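Local coordinates for GARP domain-containing protein (Trypanosoma brucei brucei TREU927, PDB 6XZ6) that acts as a trypanosome receptor for the host complement regulator factor H, here bound to domain D5 of bovine factor H, at residues Q12-E18 and N157-Y162; L151-H156 and Y170-N175; F100-L104 and K180-L184; V19-R24 and Y111-S116. All coordinates share one frame. Numbering follows the deposited sequence.

Interaction 1: Q12-E18 and N157-Y162; sequences QTKALCE and NLRGLY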
# COMPACT_ATOMS: atom_id res chain seq x y z
N GLN A 12 -4.51 -21.62 8.66
CA GLN A 12 -3.48 -21.21 7.68
C GLN A 12 -4.09 -20.61 6.42
O GLN A 12 -3.53 -19.66 5.90
CB GLN A 12 -2.58 -22.39 7.26
CG GLN A 12 -1.61 -22.87 8.33
CD GLN A 12 -1.03 -24.22 8.00
OE1 GLN A 12 -1.10 -24.74 6.87
NE2 GLN A 12 -0.45 -24.82 9.00
N THR A 13 -5.18 -21.20 5.89
CA THR A 13 -5.82 -20.74 4.64
C THR A 13 -6.47 -19.36 4.87
O THR A 13 -6.37 -18.51 4.00
CB THR A 13 -6.76 -21.82 4.07
OG1 THR A 13 -6.01 -23.01 3.89
CG2 THR A 13 -7.37 -21.43 2.72
N LYS A 14 -7.07 -19.14 6.07
CA LYS A 14 -7.67 -17.89 6.51
C LYS A 14 -6.61 -16.79 6.57
O LYS A 14 -6.88 -15.68 6.12
CB LYS A 14 -8.32 -18.09 7.89
CG LYS A 14 -9.76 -18.60 7.87
CD LYS A 14 -10.20 -18.97 9.25
CE LYS A 14 -11.68 -19.17 9.39
NZ LYS A 14 -12.07 -19.50 10.80
N ALA A 15 -5.40 -17.08 7.10
CA ALA A 15 -4.27 -16.15 7.22
C ALA A 15 -3.76 -15.71 5.86
O ALA A 15 -3.47 -14.53 5.69
CB ALA A 15 -3.16 -16.77 8.01
N LEU A 16 -3.67 -16.63 4.88
CA LEU A 16 -3.29 -16.35 3.48
C LEU A 16 -4.32 -15.43 2.82
O LEU A 16 -3.97 -14.50 2.12
CB LEU A 16 -3.20 -17.68 2.67
CG LEU A 16 -2.04 -18.65 2.97
CD1 LEU A 16 -2.13 -19.85 2.09
CD2 LEU A 16 -0.69 -18.01 2.73
N CYS A 17 -5.59 -15.70 3.07
CA CYS A 17 -6.76 -14.98 2.59
C CYS A 17 -6.79 -13.52 3.11
O CYS A 17 -7.02 -12.60 2.33
CB CYS A 17 -8.02 -15.77 2.98
SG CYS A 17 -9.55 -15.25 2.17
N GLU A 18 -6.50 -13.31 4.41
CA GLU A 18 -6.44 -12.00 5.06
C GLU A 18 -5.33 -11.17 4.45
O GLU A 18 -5.57 -10.03 4.08
CB GLU A 18 -6.25 -12.18 6.59
CG GLU A 18 -6.36 -10.93 7.44
CD GLU A 18 -6.14 -11.05 8.94
OE1 GLU A 18 -5.63 -12.09 9.42
OE2 GLU A 18 -6.48 -10.06 9.65
N ASN A 157 0.21 -12.92 12.38
CA ASN A 157 -0.67 -14.07 12.39
C ASN A 157 -0.15 -15.11 11.43
O ASN A 157 -0.06 -16.27 11.83
CB ASN A 157 -2.12 -13.68 12.09
CG ASN A 157 -3.05 -14.84 12.24
OD1 ASN A 157 -3.19 -15.43 13.33
ND2 ASN A 157 -3.70 -15.22 11.14
N LEU A 158 0.29 -14.72 10.24
CA LEU A 158 0.86 -15.63 9.25
C LEU A 158 2.17 -16.28 9.74
O LEU A 158 2.36 -17.48 9.61
CB LEU A 158 1.08 -14.90 7.92
CG LEU A 158 1.62 -15.75 6.77
CD1 LEU A 158 0.48 -16.52 6.09
CD2 LEU A 158 2.43 -14.89 5.81
N ARG A 159 3.03 -15.49 10.33
CA ARG A 159 4.32 -15.86 10.86
C ARG A 159 4.19 -16.89 12.05
O ARG A 159 5.11 -17.71 12.27
CB ARG A 159 5.08 -14.55 11.21
CG ARG A 159 6.48 -14.71 11.78
CD ARG A 159 6.46 -14.84 13.29
NE ARG A 159 7.81 -14.70 13.82
CZ ARG A 159 8.22 -15.18 14.98
NH1 ARG A 159 7.39 -15.84 15.77
NH2 ARG A 159 9.49 -15.03 15.35
N GLY A 160 3.06 -16.82 12.77
CA GLY A 160 2.77 -17.70 13.91
C GLY A 160 2.21 -19.04 13.49
O GLY A 160 2.37 -20.03 14.20
N LEU A 161 1.60 -19.08 12.30
CA LEU A 161 1.01 -20.27 11.68
C LEU A 161 1.94 -21.02 10.75
O LEU A 161 1.78 -22.23 10.59
CB LEU A 161 -0.28 -19.86 10.92
CG LEU A 161 -1.42 -19.33 11.80
CD1 LEU A 161 -2.46 -18.70 10.96
CD2 LEU A 161 -2.04 -20.41 12.65
N TYR A 162 2.89 -20.31 10.10
CA TYR A 162 3.86 -20.83 9.12
C TYR A 162 5.29 -20.71 9.64
O TYR A 162 5.80 -19.61 9.80
CB TYR A 162 3.72 -20.04 7.79
CG TYR A 162 2.53 -20.44 6.95
CD1 TYR A 162 1.27 -19.89 7.18
CD2 TYR A 162 2.67 -21.32 5.89
CE1 TYR A 162 0.17 -20.24 6.37
CE2 TYR A 162 1.58 -21.75 5.15
CZ TYR A 162 0.34 -21.18 5.37
OH TYR A 162 -0.71 -21.56 4.57
O HOH W 1 -1.81 -23.95 4.26
O HOH W 2 -0.11 -24.22 11.90
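Ala15 is the small side chain at the closest CA approach between segments 12-18 and 157-162. Its CB points at the other helix and enters a hollow lined by Asn157, Leu158 and Leu161: Ala15 CB lies 3.6 Å from Leu161 CD1, 4.1 Å from Leu158 CD1 and 3.5 Å from Asn157 ND2. The CA atoms of Ala15 and Leu158 are 5.5 Å apart, and the segment axes run at 150°, 9.4 Å apart. A larger bump comes from segment 157-162. Tyr162, where the chain leaves helical geometry, brings the phenol end of its ring up against Gln12 and Leu16, with Tyr162 OH 3.4 Å from Gln12 CB and 3.3 Å from Leu16 CD1. Leu16 CD2 also meets Leu158 CD1 at 3.9 Å. No direct hydrogen bond spans the segments. Instead, one water joins Gln12 OE1 (2.8 Å) to Tyr162 OH (2.6 Å), and a second accepts from Gln12 NE2 and donates to Leu161 O, both at 3.0 Å. Gln12 NE2 also donates to the backbone O of Glu18 of the factor H chain, which packs on Tyr162 too, so this end of the contact forms part of the ligand interface. Around it, Leu16 and Leu158 both rest on Phe115 of helix 67-125, Leu158 and Tyr162 touch Ala167 of helix 165-208, and Cys17 is disulfide-bonded to Cys138, just beyond helix 129-137.

Interaction 2: L151-H156 and Y170-N175; sequences LTRAAH and YLQEAN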
# COMPACT_ATOMS: atom_id res chain seq x y z
N LEU A 151 -2.05 -4.43 8.70
CA LEU A 151 -0.98 -5.01 7.91
C LEU A 151 -0.04 -5.85 8.79
O LEU A 151 0.22 -6.99 8.41
CB LEU A 151 -0.21 -3.88 7.18
CG LEU A 151 0.53 -4.20 5.90
CD1 LEU A 151 -0.37 -4.83 4.84
CD2 LEU A 151 1.08 -2.94 5.33
N THR A 152 0.43 -5.35 9.96
CA THR A 152 1.35 -6.07 10.86
C THR A 152 0.66 -7.21 11.60
O THR A 152 1.28 -8.25 11.83
CB THR A 152 2.07 -5.12 11.85
OG1 THR A 152 1.12 -4.43 12.66
CG2 THR A 152 2.96 -4.12 11.17
N ARG A 153 -0.62 -7.02 12.00
CA ARG A 153 -1.40 -8.05 12.70
C ARG A 153 -1.53 -9.31 11.84
O ARG A 153 -1.21 -10.41 12.30
CB ARG A 153 -2.77 -7.50 13.07
CG ARG A 153 -3.44 -8.23 14.23
CD ARG A 153 -4.93 -7.98 14.30
NE ARG A 153 -5.54 -8.14 12.98
CZ ARG A 153 -6.21 -7.19 12.35
NH1 ARG A 153 -6.42 -6.02 12.95
NH2 ARG A 153 -6.68 -7.39 11.13
N ALA A 154 -1.91 -9.13 10.58
CA ALA A 154 -2.05 -10.21 9.62
C ALA A 154 -0.68 -10.86 9.30
O ALA A 154 -0.62 -12.08 9.06
CB ALA A 154 -2.72 -9.68 8.36
N ALA A 155 0.43 -10.07 9.34
CA ALA A 155 1.80 -10.56 9.09
C ALA A 155 2.30 -11.40 10.28
O ALA A 155 2.89 -12.44 10.08
CB ALA A 155 2.75 -9.40 8.82
N HIS A 156 2.00 -10.98 11.50
CA HIS A 156 2.33 -11.71 12.72
C HIS A 156 1.49 -12.97 12.81
O HIS A 156 1.98 -13.98 13.30
CB HIS A 156 2.09 -10.84 13.97
CG HIS A 156 3.21 -9.90 14.28
ND1 HIS A 156 3.02 -8.54 14.26
CD2 HIS A 156 4.49 -10.17 14.63
CE1 HIS A 156 4.20 -8.01 14.56
NE2 HIS A 156 5.11 -8.95 14.80
N TYR A 170 8.16 -12.21 5.06
CA TYR A 170 6.96 -11.39 4.81
C TYR A 170 6.70 -10.47 5.99
O TYR A 170 6.48 -9.29 5.75
CB TYR A 170 5.70 -12.22 4.49
CG TYR A 170 4.47 -11.35 4.33
CD1 TYR A 170 4.30 -10.56 3.19
CD2 TYR A 170 3.55 -11.22 5.35
CE1 TYR A 170 3.21 -9.70 3.06
CE2 TYR A 170 2.46 -10.34 5.24
CZ TYR A 170 2.31 -9.57 4.10
OH TYR A 170 1.23 -8.73 3.97
N LEU A 171 6.77 -10.96 7.23
CA LEU A 171 6.62 -10.11 8.43
C LEU A 171 7.63 -8.94 8.42
O LEU A 171 7.23 -7.79 8.62
CB LEU A 171 6.76 -10.94 9.73
CG LEU A 171 6.83 -10.16 11.06
CD1 LEU A 171 5.51 -9.38 11.34
CD2 LEU A 171 7.18 -11.08 12.22
N GLN A 172 8.92 -9.22 8.16
CA GLN A 172 9.96 -8.19 8.13
C GLN A 172 9.60 -7.09 7.13
O GLN A 172 9.63 -5.93 7.49
CB GLN A 172 11.32 -8.83 7.85
CG GLN A 172 11.85 -9.76 8.98
CD GLN A 172 13.17 -10.49 8.69
OE1 GLN A 172 13.74 -10.48 7.57
NE2 GLN A 172 13.69 -11.18 9.72
N GLU A 173 9.18 -7.47 5.91
CA GLU A 173 8.76 -6.57 4.82
C GLU A 173 7.46 -5.85 5.12
O GLU A 173 7.32 -4.69 4.74
CB GLU A 173 8.61 -7.32 3.48
CG GLU A 173 9.85 -8.09 3.04
CD GLU A 173 10.87 -7.36 2.19
OE1 GLU A 173 11.30 -7.96 1.17
OE2 GLU A 173 11.28 -6.23 2.56
N ALA A 174 6.48 -6.54 5.76
CA ALA A 174 5.18 -5.96 6.12
C ALA A 174 5.36 -4.91 7.20
O ALA A 174 4.56 -3.97 7.25
CB ALA A 174 4.23 -7.02 6.58
N ASN A 175 6.39 -5.06 8.06
CA ASN A 175 6.69 -4.09 9.11
C ASN A 175 7.22 -2.80 8.48
O ASN A 175 6.78 -1.73 8.87
CB ASN A 175 7.65 -4.66 10.17
CG ASN A 175 6.98 -5.54 11.21
OD1 ASN A 175 5.78 -5.48 11.45
ND2 ASN A 175 7.76 -6.37 11.87
O HOH W 3 -0.28 -8.51 6.25
O HOH W 4 7.80 -6.93 14.78
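Tyr170 opens the contact by extending its ring to helix 148-161, where Tyr170 CE2 packs 3.7 Å from Ala155 CB. Its hydroxyl is held through a water: Tyr170 OH donates to it at 2.7 Å, and the water donates to Leu151 O, also at 2.7 Å. Leu171 points straight across. Leu171 CA comes within 4.9 Å of Ala155 CA. The methyl Leu171 CD1 is shared between Ala155 CB (3.7 Å) and the His156 ring, over whose face it sits 3.5 Å from the centroid, 12° off the normal, in a CH-pi contact. Gln172 and Glu173 face other directions, so the next residue to engage is Ala174, a turn after Tyr170. Ala174 CB meets Ala155 CB at 3.6 Å, an alanine-to-alanine contact consistent with the 9.0 Å separation of the axes, while Ala174 O lies 4.1 Å from Leu151 CD2. Asn175 closes the series. Although its CA-to-CB bond leads away, its amide returns to the interface, with Asn175 OD1 3.1 Å from Thr152 CG2, and weak hydrogen bonds through a water connect Asn175 ND2 with His156 NE2. Tyr170 also makes edge-to-face contacts with Tyr111 and Phe115 of helix 67-125. With segments at 173° and a short turn between helices 148-161 and 165-208, this is an antiparallel helical hairpin, packed against the other two long helices, 4-61 and 67-125.

Interaction 3: F100-L104 and K180-L184; sequences FARAL and KLEEL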
# COMPACT_ATOMS: atom_id res chain seq x y z
N PHE A 100 6.32 7.12 -1.16
CA PHE A 100 5.80 6.06 -0.29
C PHE A 100 4.85 5.13 -1.00
O PHE A 100 4.84 3.94 -0.69
CB PHE A 100 5.18 6.65 0.97
CG PHE A 100 6.21 7.33 1.84
CD1 PHE A 100 7.31 6.63 2.33
CD2 PHE A 100 6.11 8.69 2.13
CE1 PHE A 100 8.28 7.27 3.10
CE2 PHE A 100 7.08 9.33 2.91
CZ PHE A 100 8.15 8.61 3.39
N ALA A 101 4.07 5.66 -1.97
CA ALA A 101 3.16 4.93 -2.86
C ALA A 101 3.99 3.98 -3.71
O ALA A 101 3.65 2.81 -3.81
CB ALA A 101 2.40 5.90 -3.73
N ARG A 102 5.14 4.43 -4.24
CA ARG A 102 6.06 3.61 -5.03
C ARG A 102 6.60 2.44 -4.21
O ARG A 102 6.68 1.32 -4.72
CB ARG A 102 7.21 4.45 -5.56
CG ARG A 102 7.92 3.80 -6.74
CD ARG A 102 8.95 4.66 -7.42
NE ARG A 102 9.96 5.22 -6.53
CZ ARG A 102 10.00 6.50 -6.16
NH1 ARG A 102 9.06 7.35 -6.57
NH2 ARG A 102 10.98 6.94 -5.38
N ALA A 103 6.98 2.70 -2.96
CA ALA A 103 7.54 1.73 -2.02
C ALA A 103 6.52 0.63 -1.73
O ALA A 103 6.85 -0.55 -1.76
CB ALA A 103 7.91 2.44 -0.73
N LEU A 104 5.27 1.04 -1.49
CA LEU A 104 4.15 0.16 -1.20
C LEU A 104 3.71 -0.64 -2.41
O LEU A 104 3.26 -1.77 -2.28
CB LEU A 104 2.99 0.96 -0.63
CG LEU A 104 3.14 1.42 0.82
CD1 LEU A 104 2.13 2.49 1.13
CD2 LEU A 104 3.02 0.24 1.79
N LYS A 180 5.79 2.72 5.97
CA LYS A 180 5.66 3.47 4.73
C LYS A 180 4.20 3.90 4.53
O LYS A 180 3.95 5.00 4.05
CB LYS A 180 6.16 2.62 3.55
CG LYS A 180 7.49 3.07 3.00
CD LYS A 180 8.62 2.16 3.34
CE LYS A 180 9.95 2.78 2.96
NZ LYS A 180 11.09 1.96 3.43
N LEU A 181 3.24 3.07 4.93
CA LEU A 181 1.81 3.37 4.84
C LEU A 181 1.43 4.47 5.83
O LEU A 181 0.64 5.32 5.47
CB LEU A 181 0.98 2.08 5.05
CG LEU A 181 -0.55 2.16 4.92
CD1 LEU A 181 -0.99 2.76 3.57
CD2 LEU A 181 -1.16 0.80 5.08
N GLU A 182 2.06 4.51 7.01
CA GLU A 182 1.86 5.53 8.05
C GLU A 182 2.41 6.88 7.57
O GLU A 182 1.76 7.90 7.77
CB GLU A 182 2.59 5.11 9.33
CG GLU A 182 2.05 5.74 10.61
CD GLU A 182 2.78 5.36 11.89
OE1 GLU A 182 3.42 4.28 11.93
OE2 GLU A 182 2.71 6.15 12.85
N GLU A 183 3.58 6.88 6.93
CA GLU A 183 4.22 8.04 6.34
C GLU A 183 3.48 8.50 5.09
O GLU A 183 3.55 9.69 4.79
CB GLU A 183 5.68 7.74 5.98
CG GLU A 183 6.62 7.64 7.16
CD GLU A 183 8.02 7.16 6.81
OE1 GLU A 183 8.99 7.86 7.19
OE2 GLU A 183 8.14 6.10 6.16
N LEU A 184 2.78 7.59 4.36
CA LEU A 184 1.99 7.96 3.16
C LEU A 184 0.80 8.80 3.61
O LEU A 184 0.41 9.75 2.93
CB LEU A 184 1.50 6.72 2.36
CG LEU A 184 0.59 6.97 1.11
CD1 LEU A 184 1.40 7.35 -0.08
CD2 LEU A 184 -0.21 5.75 0.74
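Phe100 has the most surface covered in this contact. Its CB points toward helix 165-208, and its ring meets both Glu183 and Lys180. Glu183 CB lies over one ring face, 3.7 Å from the centroid and 12° off the normal, in a CH-pi contact, whereas Lys180 CG approaches the ring edge, 3.6 Å from Phe100 CD1. The backbones are closest here as well, with 5.5 Å between the CA atoms of Phe100 and Leu184 and 3.9 Å between their CB atoms. Lys180, second in buried area, contributes its aliphatic part: Lys180 CG also rests 3.8 Å from Ala103 CB, while the amine is carried away from the interface. The two segments run antiparallel at 151°, their axes 9.2 Å apart, within the elongated bundle that the long helices 4-61, 67-125 and 165-208 form in this GARP-family protein. Leu104 forms the third main element, one turn beyond Phe100. Its CD1 reaches between two leucines, 4.0 Å from both Leu181 CD1 and Leu184 CD2, on the side facing helix 4-61. There Thr30 packs against Leu104 and Ala101, and Leu29 against Leu181, so the third long helix covers this apolar seam. Leu184 CD1 also lies 4.1 Å from Ala101 CB.

Interaction 4: V19-R24 and Y111-S116; sequences VAKQLR and YESVFS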
# COMPACT_ATOMS: atom_id res chain seq x y z
N VAL A 19 -4.12 -11.74 4.31
CA VAL A 19 -2.96 -11.08 3.70
C VAL A 19 -3.19 -10.75 2.23
O VAL A 19 -2.88 -9.63 1.82
CB VAL A 19 -1.64 -11.87 3.91
CG1 VAL A 19 -0.56 -11.31 3.04
CG2 VAL A 19 -1.19 -11.86 5.36
N ALA A 20 -3.72 -11.70 1.43
CA ALA A 20 -3.98 -11.50 -0.01
C ALA A 20 -4.93 -10.34 -0.29
O ALA A 20 -4.71 -9.57 -1.23
CB ALA A 20 -4.53 -12.77 -0.63
N LYS A 21 -6.00 -10.22 0.53
CA LYS A 21 -7.04 -9.19 0.48
C LYS A 21 -6.46 -7.80 0.74
O LYS A 21 -6.88 -6.84 0.09
CB LYS A 21 -8.14 -9.51 1.49
CG LYS A 21 -9.15 -10.55 1.03
CD LYS A 21 -10.15 -10.87 2.16
CE LYS A 21 -11.14 -9.78 2.43
NZ LYS A 21 -12.26 -10.22 3.32
N GLN A 22 -5.49 -7.69 1.65
CA GLN A 22 -4.78 -6.43 1.98
C GLN A 22 -3.85 -6.01 0.84
O GLN A 22 -3.75 -4.82 0.54
CB GLN A 22 -3.95 -6.60 3.24
CG GLN A 22 -4.78 -6.77 4.49
CD GLN A 22 -3.93 -7.01 5.70
OE1 GLN A 22 -2.74 -7.37 5.63
NE2 GLN A 22 -4.53 -6.81 6.83
N LEU A 23 -3.15 -6.98 0.23
CA LEU A 23 -2.22 -6.74 -0.88
C LEU A 23 -2.93 -6.30 -2.16
O LEU A 23 -2.38 -5.53 -2.92
CB LEU A 23 -1.28 -7.95 -1.11
CG LEU A 23 -0.37 -8.35 0.10
CD1 LEU A 23 0.35 -9.60 -0.16
CD2 LEU A 23 0.64 -7.28 0.42
N ARG A 24 -4.17 -6.71 -2.38
CA ARG A 24 -4.95 -6.27 -3.54
C ARG A 24 -5.52 -4.87 -3.33
O ARG A 24 -5.70 -4.14 -4.31
CB ARG A 24 -6.05 -7.28 -3.85
CG ARG A 24 -5.49 -8.65 -4.19
CD ARG A 24 -6.57 -9.68 -4.10
NE ARG A 24 -6.08 -11.03 -4.37
CZ ARG A 24 -6.72 -12.14 -4.02
NH1 ARG A 24 -7.87 -12.07 -3.35
NH2 ARG A 24 -6.21 -13.32 -4.31
N TYR A 111 4.68 -9.72 -3.38
CA TYR A 111 3.91 -10.77 -2.71
C TYR A 111 2.52 -11.11 -3.24
O TYR A 111 2.07 -12.21 -2.94
CB TYR A 111 3.78 -10.44 -1.22
CG TYR A 111 5.10 -10.48 -0.48
CD1 TYR A 111 5.68 -11.69 -0.11
CD2 TYR A 111 5.79 -9.31 -0.18
CE1 TYR A 111 6.89 -11.74 0.57
CE2 TYR A 111 7.03 -9.35 0.45
CZ TYR A 111 7.58 -10.57 0.82
OH TYR A 111 8.78 -10.63 1.48
N GLU A 112 1.81 -10.21 -3.94
CA GLU A 112 0.42 -10.51 -4.32
C GLU A 112 0.25 -11.81 -5.12
O GLU A 112 -0.64 -12.59 -4.78
CB GLU A 112 -0.28 -9.34 -5.01
CG GLU A 112 -1.80 -9.43 -5.02
CD GLU A 112 -2.44 -10.29 -6.09
OE1 GLU A 112 -3.58 -10.75 -5.88
OE2 GLU A 112 -1.79 -10.51 -7.14
N SER A 113 1.08 -12.05 -6.15
CA SER A 113 0.99 -13.25 -7.00
C SER A 113 1.31 -14.56 -6.24
O SER A 113 0.82 -15.64 -6.61
CB SER A 113 1.92 -13.11 -8.20
OG SER A 113 3.21 -12.75 -7.73
N VAL A 114 2.16 -14.44 -5.20
CA VAL A 114 2.56 -15.56 -4.37
C VAL A 114 1.35 -15.99 -3.51
O VAL A 114 0.94 -17.14 -3.61
CB VAL A 114 3.86 -15.27 -3.55
CG1 VAL A 114 4.17 -16.39 -2.54
CG2 VAL A 114 5.05 -15.03 -4.48
N PHE A 115 0.77 -15.07 -2.73
CA PHE A 115 -0.39 -15.35 -1.88
C PHE A 115 -1.61 -15.79 -2.69
O PHE A 115 -2.35 -16.63 -2.21
CB PHE A 115 -0.73 -14.16 -1.01
CG PHE A 115 0.25 -14.00 0.12
CD1 PHE A 115 0.04 -14.64 1.33
CD2 PHE A 115 1.37 -13.19 -0.03
CE1 PHE A 115 0.94 -14.49 2.38
CE2 PHE A 115 2.28 -13.05 1.02
CZ PHE A 115 2.07 -13.70 2.21
N SER A 116 -1.80 -15.24 -3.89
CA SER A 116 -2.88 -15.63 -4.79
C SER A 116 -2.69 -17.08 -5.31
O SER A 116 -3.65 -17.82 -5.34
CB SER A 116 -3.01 -14.64 -5.95
OG SER A 116 -3.53 -13.40 -5.48
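The apolar centre is built on Phe115. Val19 CG1 sits over one face of its ring, 3.6 Å from the centroid and 12° off the normal, a CH-pi contact. Leu23, one turn along, brings its CD1 to 3.7 Å from Phe115 CD2 and equally 3.7 Å from Tyr111 CB, so that it touches the Phe115 ring and the base of Tyr111, whose ring leads away. Ala20 lies beside them, its CB 4.1 Å from Phe115 CB. The centre is deepened by Tyr170 of helix 165-208, which packs on Val19 and Leu23 and makes edge-to-face contacts with Tyr111 and Phe115. Farther out, Leu23 CB passes 4.2 Å from Glu112 CG, leading to a polar edge dominated by Arg24. Arg24 NE donates to Glu112 OE1 at 2.9 Å in a salt bridge, and Arg24 NH2 donates to Ser116 OG at 2.9 Å; the two acceptors, one turn apart, lie near the plane of the guanidinium. Its NH1 bonds to the carbonyls of Cys138 and Ala141, tying the loop after helix 129-137 to the same edge. With segments at 146° and 9.2 Å between axes, this is an antiparallel helix pair of a helical bundle, with a hydrophobic interior bordered by a salt bridge.

In the fold
From the N terminus, helix 4-61 supplies the first segments of interactions 1 and 4. Helix 67-125 carries segment 100-104 of interaction 3, then closes interaction 4, joining these two long helices. Helix 148-161 opens interaction 2 and closes interaction 1, so interaction 4 nests within interaction 1. Helix 165-208 closes interaction 2 and then interaction 3, which joins it to helix 67-125; interactions 1 and 2 fix helix 148-161 to helices 4-61 and 165-208. Interaction 2 nests inside interaction 3, follows interaction 4 in series and crosses interaction 1; interaction 3 crosses interactions 1 and 4. Interactions 1, 2 and 4 touch one another toward one end of the bundle, while interaction 3 lies nearer the chain's centre.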